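Local coordinates for conserved membrane protein (Chlamydia abortus, PDB 6GZU) that is a zinc-binding catalytic domain of a Chlamydia effector that combines deubiquitination with acetylation and induces Golgi fragmentation, at residues A[16-21]-A[237-242]; A[40-45]-A[252-257]. All blocks are in the same frame, centred on the assembly; numbering follows the deposited sequence. Where two conformers were deposited one is given.

Overall arrangement
The two contacts lie about 17 Å apart, measured between their centres, and both join an N-terminal segment to the C-terminal helices of this CE-clan domain. Along the chain the order is 16-21, 40-45, 237-242 and 252-257, so the segments of interaction 1 and interaction 2 alternate. Helix 20-33 runs between them: residues 16-21 lead into it, while its Ser-24 touches Leu-42 of interaction 2. The contacts also meet directly, with Leu-21 CD2 3.6 Å from Val-257 O and His-20 CE1 3.6 Å from Pro-45 N. The beginning and end of the modelled chain are thus packed together, with most of the central sheet and the zinc ligands lying between them in sequence.

Interaction 1. Residues A[16-21]-A[237-242]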
loop_
_atom_site.group_PDB
_atom_site.type_symbol
_atom_site.label_atom_id
_atom_site.label_comp_id
_atom_site.label_asym_id
_atom_site.label_seq_id
_atom_site.Cartn_x
_atom_site.Cartn_y
_atom_site.Cartn_z
ATOM N N SER A 16 -12.845 -16.373 -3.345
ATOM C CA SER A 16 -12.265 -15.879 -4.587
ATOM C C SER A 16 -11.211 -14.829 -4.179
ATOM O O SER A 16 -11.499 -13.924 -3.400
ATOM C CB SER A 16 -13.361 -15.272 -5.474
ATOM O OG SER A 16 -14.513 -16.126 -5.532
ATOM N N SER A 17 -9.985 -14.993 -4.678
ATOM C CA SER A 17 -8.872 -14.077 -4.445
ATOM C C SER A 17 -9.223 -12.682 -4.928
ATOM O O SER A 17 -10.159 -12.475 -5.735
ATOM C CB SER A 17 -7.686 -14.544 -5.263
ATOM O OG SER A 17 -8.095 -14.620 -6.611
ATOM N N TRP A 18 -8.453 -11.725 -4.444
ATOM C CA TRP A 18 -8.609 -10.336 -4.844
ATOM C C TRP A 18 -7.357 -9.973 -5.635
ATOM O O TRP A 18 -6.238 -10.238 -5.175
ATOM C CB TRP A 18 -8.754 -9.445 -3.601
ATOM C CG TRP A 18 -10.156 -9.365 -3.060
ATOM C CD1 TRP A 18 -11.186 -10.226 -3.320
ATOM C CD2 TRP A 18 -10.674 -8.364 -2.170
ATOM N NE1 TRP A 18 -12.323 -9.809 -2.643
ATOM C CE2 TRP A 18 -12.025 -8.678 -1.920
ATOM C CE3 TRP A 18 -10.104 -7.243 -1.538
ATOM C CZ2 TRP A 18 -12.836 -7.902 -1.091
ATOM C CZ3 TRP A 18 -10.907 -6.466 -0.713
ATOM C CH2 TRP A 18 -12.265 -6.803 -0.491
ATOM N N ASP A 19 -7.557 -9.438 -6.839
ATOM C CA ASP A 19 -6.472 -9.011 -7.731
ATOM C C ASP A 19 -6.218 -7.509 -7.465
ATOM O O ASP A 19 -6.823 -6.916 -6.564
ATOM C CB ASP A 19 -6.813 -9.307 -9.230
ATOM C CG ASP A 19 -8.092 -8.548 -9.751
ATOM O OD1 ASP A 19 -8.587 -7.608 -9.092
ATOM O OD2 ASP A 19 -8.637 -8.875 -10.848
ATOM N N HIS A 20 -5.326 -6.898 -8.232
ATOM C CA HIS A 20 -4.995 -5.509 -7.983
ATOM C C HIS A 20 -6.242 -4.617 -8.028
ATOM O O HIS A 20 -6.380 -3.696 -7.212
ATOM C CB HIS A 20 -3.990 -5.017 -8.993
ATOM C CG HIS A 20 -3.444 -3.657 -8.679
ATOM N ND1 HIS A 20 -3.263 -2.694 -9.642
ATOM C CD2 HIS A 20 -2.978 -3.126 -7.519
ATOM C CE1 HIS A 20 -2.728 -1.616 -9.090
ATOM N NE2 HIS A 20 -2.564 -1.845 -7.798
ATOM N N LEU A 21 -7.144 -4.850 -8.978
ATOM C CA LEU A 21 -8.331 -3.979 -9.099
ATOM C C LEU A 21 -9.276 -4.098 -7.892
ATOM O O LEU A 21 -9.806 -3.086 -7.409
ATOM C CB LEU A 21 -9.094 -4.224 -10.429
ATOM C CG LEU A 21 -8.237 -3.825 -11.649
ATOM C CD1 LEU A 21 -8.908 -4.099 -12.984
ATOM C CD2 LEU A 21 -7.825 -2.365 -11.577
ATOM N N GLU A 237 -16.793 -12.920 7.261
ATOM C CA GLU A 237 -17.547 -11.841 7.907
ATOM C C GLU A 237 -17.173 -10.487 7.298
ATOM O O GLU A 237 -18.033 -9.639 7.076
ATOM C CB GLU A 237 -17.228 -11.804 9.402
ATOM C CG GLU A 237 -18.086 -10.829 10.203
ATOM C CD GLU A 237 -18.099 -11.168 11.691
ATOM N N PHE A 238 -15.884 -10.291 7.037
ATOM C CA PHE A 238 -15.425 -9.068 6.390
ATOM C C PHE A 238 -15.970 -8.945 4.984
ATOM O O PHE A 238 -16.515 -7.891 4.617
ATOM C CB PHE A 238 -13.883 -9.033 6.395
ATOM C CG PHE A 238 -13.301 -8.012 5.474
ATOM C CD1 PHE A 238 -13.334 -6.656 5.813
ATOM C CD2 PHE A 238 -12.697 -8.399 4.283
ATOM C CE1 PHE A 238 -12.769 -5.691 4.984
ATOM C CE2 PHE A 238 -12.139 -7.434 3.416
ATOM C CZ PHE A 238 -12.179 -6.067 3.784
ATOM N N LEU A 239 -15.908 -10.041 4.204
ATOM C CA LEU A 239 -16.454 -10.002 2.856
ATOM C C LEU A 239 -17.934 -9.664 2.849
ATOM O O LEU A 239 -18.418 -8.959 1.946
ATOM C CB LEU A 239 -16.200 -11.330 2.130
ATOM C CG LEU A 239 -14.720 -11.567 1.795
ATOM C CD1 LEU A 239 -14.564 -12.970 1.225
ATOM C CD2 LEU A 239 -14.196 -10.512 0.815
ATOM N N GLU A 240 -18.658 -10.129 3.862
ATOM C CA GLU A 240 -20.099 -9.961 3.847
ATOM C C GLU A 240 -20.519 -8.528 4.152
ATOM O O GLU A 240 -21.682 -8.185 3.927
ATOM C CB GLU A 240 -20.818 -10.988 4.735
ATOM C CG GLU A 240 -20.804 -12.363 4.084
ATOM C CD GLU A 240 -21.278 -13.498 4.980
ATOM O OE1 GLU A 240 -21.594 -13.274 6.173
ATOM O OE2 GLU A 240 -21.335 -14.639 4.478
ATOM N N THR A 241 -19.579 -7.684 4.600
ATOM C CA THR A 241 -19.856 -6.252 4.817
ATOM C C THR A 241 -19.772 -5.470 3.502
ATOM O O THR A 241 -20.377 -4.398 3.340
ATOM C CB THR A 241 -18.884 -5.584 5.835
ATOM O OG1 THR A 241 -17.577 -5.431 5.258
ATOM C CG2 THR A 241 -18.762 -6.396 7.114
ATOM N N ILE A 242 -19.023 -6.012 2.558
ATOM C CA ILE A 242 -18.677 -5.234 1.368
ATOM C C ILE A 242 -19.918 -4.777 0.590
ATOM O O ILE A 242 -19.962 -3.620 0.120
ATOM C CB ILE A 242 -17.634 -5.966 0.473
ATOM C CG1 ILE A 242 -16.313 -6.162 1.249
ATOM C CG2 ILE A 242 -17.346 -5.133 -0.774
ATOM C CD1 ILE A 242 -15.715 -4.894 1.749
#
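Trp-18 turns the six-membered side of its indole toward residues 238-242, at the C-terminal part of helix 228-241, where Leu-239, Phe-238 and Ile-242 receive it. Leu-239 makes the nearest approach: its CD2 methyl lies 3.5 Å from Trp-18 CZ2 and 3.9 Å from CE2, the two side chains running past each other in opposite directions. Phe-238 meets the far corner of the same ring at a slant, its CE2 4.0 Å from Trp-18 CH2. The ring is brought there because CG of Phe-238 stands anti to the backbone N (chi1 166°). Ile-242 closes the edge of the indole near the ring plane, with CG1 a looser 4.5 Å from CH2. No hydrogen bond links the segments, and the contact is wholly apolar. The helical side has its own polar tie, since Phe-238 O accepts from both Thr-241 N and Thr-241 OG1, the hydroxyl approaching in the carbonyl plane at 2.8 Å. Beyond the pair, Phe-238 packs edge-to-face with His-26 of helix 20-33, while Trp-18 also rests on Ile-206 and Ser-209 of helix 204-217, so its indole bridges residues of helices 204-217 and 228-241.

Interaction 2. Residues A[40-45]-A[252-257]; sequences PSLYTP and DCTLNV
An ST turn in the loop between strand 37-38 and helix 51-58 carries Leu-42 to the short C-terminal helix 252-257, and the contact consists of this leucine against Val-257 and Thr-254. Val-257 CG1 lies 3.7 Å from Leu-42 CB and 4.0 Å from its CD1, so a single methyl covers both the root and one branch of the leucine. The two side chains cross at about a right angle. Val-257 presents this methyl because CG1 is anti to the backbone N (chi1 170°), which leaves CG2 anti to the carbonyl carbon. One helical turn earlier, Thr-254 adds its methyl, with CG2 4.2 Å from Leu-42 CD1; the leucine tip therefore touches residues spaced three apart on one side of the helix.

The loop is shaped by Ser-41, whose OG accepts from the backbone N of Tyr-43 at 2.9 Å and from that of Thr-44 at 3.0 Å, with N-H...acceptor angles of 152° and 162°. The first bond defines the ST turn, the second the ST motif, and together they hold the chain in a tight bend round the serine hydroxyl. Ser-41 OG is also hydrogen-bonded to Asp-86 OD1, and Leu-42 shares backbone hydrogen bonding with the same aspartate, tying the bend to the segment that follows the zinc ligands Cys-78 and His-80. Within helix 252-257, Val-257 N bonds Cys-253 O at 3.1 Å, an i to i+4 link that keeps the valine on the turn facing the loop. Pro-88 packs against both Leu-42 and Thr-254, while Ser-24 of helix 20-33 also touches Leu-42. The Leu-42 side chain lies about 10 Å from that of His-80, near the zinc site without belonging to it.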
loop_
_atom_site.group_PDB
_atom_site.type_symbol
_atom_site.label_atom_id
_atom_site.label_comp_id
_atom_site.label_asym_id
_atom_site.label_seq_id
_atom_site.Cartn_x
_atom_site.Cartn_y
_atom_site.Cartn_z
ATOM N N PRO A 40 -2.581 4.969 -3.940
ATOM C CA PRO A 40 -1.596 5.074 -5.015
ATOM C C PRO A 40 -2.126 4.603 -6.347
ATOM O O PRO A 40 -3.327 4.368 -6.508
ATOM C CB PRO A 40 -0.443 4.170 -4.538
ATOM C CG PRO A 40 -1.163 3.061 -3.792
ATOM C CD PRO A 40 -2.328 3.806 -3.068
ATOM N N SER A 41 -1.239 4.456 -7.315
ATOM C CA SER A 41 -1.663 4.216 -8.697
ATOM C C SER A 41 -2.645 3.067 -8.828
ATOM O O SER A 41 -2.418 1.980 -8.297
ATOM C CB SER A 41 -0.441 3.858 -9.525
ATOM O OG SER A 41 -0.854 3.383 -10.797
ATOM N N LEU A 42 -3.739 3.302 -9.540
ATOM C CA LEU A 42 -4.722 2.246 -9.818
ATOM C C LEU A 42 -4.266 1.367 -10.978
ATOM O O LEU A 42 -4.914 0.355 -11.294
ATOM C CB LEU A 42 -6.090 2.845 -10.153
ATOM C CG LEU A 42 -6.660 3.867 -9.169
ATOM C CD1 LEU A 42 -8.078 4.279 -9.580
ATOM C CD2 LEU A 42 -6.665 3.332 -7.726
ATOM N N TYR A 43 -3.151 1.732 -11.605
ATOM C CA TYR A 43 -2.679 1.063 -12.817
ATOM C C TYR A 43 -1.465 0.130 -12.601
ATOM O O TYR A 43 -1.387 -0.952 -13.204
ATOM C CB TYR A 43 -2.339 2.126 -13.856
ATOM C CG TYR A 43 -1.978 1.597 -15.202
ATOM C CD1 TYR A 43 -2.925 0.966 -15.989
ATOM C CD2 TYR A 43 -0.701 1.767 -15.713
ATOM C CE1 TYR A 43 -2.604 0.491 -17.255
ATOM C CE2 TYR A 43 -0.366 1.289 -16.972
ATOM C CZ TYR A 43 -1.324 0.652 -17.733
ATOM O OH TYR A 43 -0.993 0.181 -18.985
ATOM N N THR A 44 -0.513 0.542 -11.757
ATOM C CA THR A 44 0.728 -0.214 -11.541
ATOM C C THR A 44 0.902 -0.526 -10.058
ATOM O O THR A 44 1.115 0.392 -9.249
ATOM C CB THR A 44 1.959 0.601 -12.038
ATOM O OG1 THR A 44 1.757 0.989 -13.411
ATOM C CG2 THR A 44 3.259 -0.206 -11.903
ATOM N N PRO A 45 0.849 -1.816 -9.671
ATOM C CA PRO A 45 1.161 -2.144 -8.263
ATOM C C PRO A 45 2.638 -1.902 -7.997
ATOM O O PRO A 45 3.429 -1.866 -8.945
ATOM C CB PRO A 45 0.941 -3.670 -8.165
ATOM C CG PRO A 45 0.277 -4.053 -9.488
ATOM C CD PRO A 45 0.585 -3.008 -10.500
ATOM N N ASP A 252 -16.911 8.781 -12.761
ATOM C CA ASP A 252 -17.081 7.733 -13.757
ATOM C C ASP A 252 -15.718 7.245 -14.274
ATOM O O ASP A 252 -15.515 6.046 -14.498
ATOM C CB ASP A 252 -18.012 8.208 -14.893
ATOM C CG ASP A 252 -19.491 8.247 -14.468
ATOM O OD1 ASP A 252 -19.773 8.188 -13.244
ATOM O OD2 ASP A 252 -20.372 8.350 -15.347
ATOM N N CYS A 253 -14.758 8.159 -14.415
ATOM C CA CYS A 253 -13.436 7.765 -14.850
ATOM C C CYS A 253 -12.787 6.785 -13.873
ATOM O O CYS A 253 -12.217 5.780 -14.289
ATOM C CB CYS A 253 -12.559 8.990 -15.007
ATOM S SG CYS A 253 -11.164 8.621 -15.987
ATOM N N THR A 254 -12.867 7.083 -12.578
ATOM C CA THR A 254 -12.359 6.180 -11.533
ATOM C C THR A 254 -13.085 4.834 -11.543
ATOM O O THR A 254 -12.446 3.785 -11.491
ATOM C CB THR A 254 -12.432 6.831 -10.142
ATOM O OG1 THR A 254 -11.618 8.025 -10.159
ATOM C CG2 THR A 254 -11.952 5.885 -9.048
ATOM N N LEU A 255 -14.409 4.862 -11.654
ATOM C CA LEU A 255 -15.161 3.619 -11.672
ATOM C C LEU A 255 -14.755 2.769 -12.875
ATOM O O LEU A 255 -14.707 1.536 -12.781
ATOM C CB LEU A 255 -16.672 3.893 -11.682
ATOM C CG LEU A 255 -17.184 4.595 -10.417
ATOM C CD1 LEU A 255 -18.623 4.979 -10.562
ATOM C CD2 LEU A 255 -16.992 3.746 -9.160
ATOM N N ASN A 256 -14.466 3.418 -14.004
ATOM C CA ASN A 256 -14.101 2.673 -15.204
ATOM C C ASN A 256 -12.737 2.001 -15.051
ATOM O O ASN A 256 -12.557 0.850 -15.436
ATOM C CB ASN A 256 -14.171 3.548 -16.472
ATOM C CG ASN A 256 -14.914 2.850 -17.614
ATOM N N VAL A 257 -11.783 2.713 -14.461
ATOM C CA VAL A 257 -10.449 2.163 -14.234
ATOM C C VAL A 257 -10.496 0.978 -13.272
ATOM O O VAL A 257 -9.772 -0.004 -13.441
ATOM C CB VAL A 257 -9.496 3.254 -13.682
ATOM C CG1 VAL A 257 -8.200 2.648 -13.226
ATOM C CG2 VAL A 257 -9.211 4.270 -14.737
#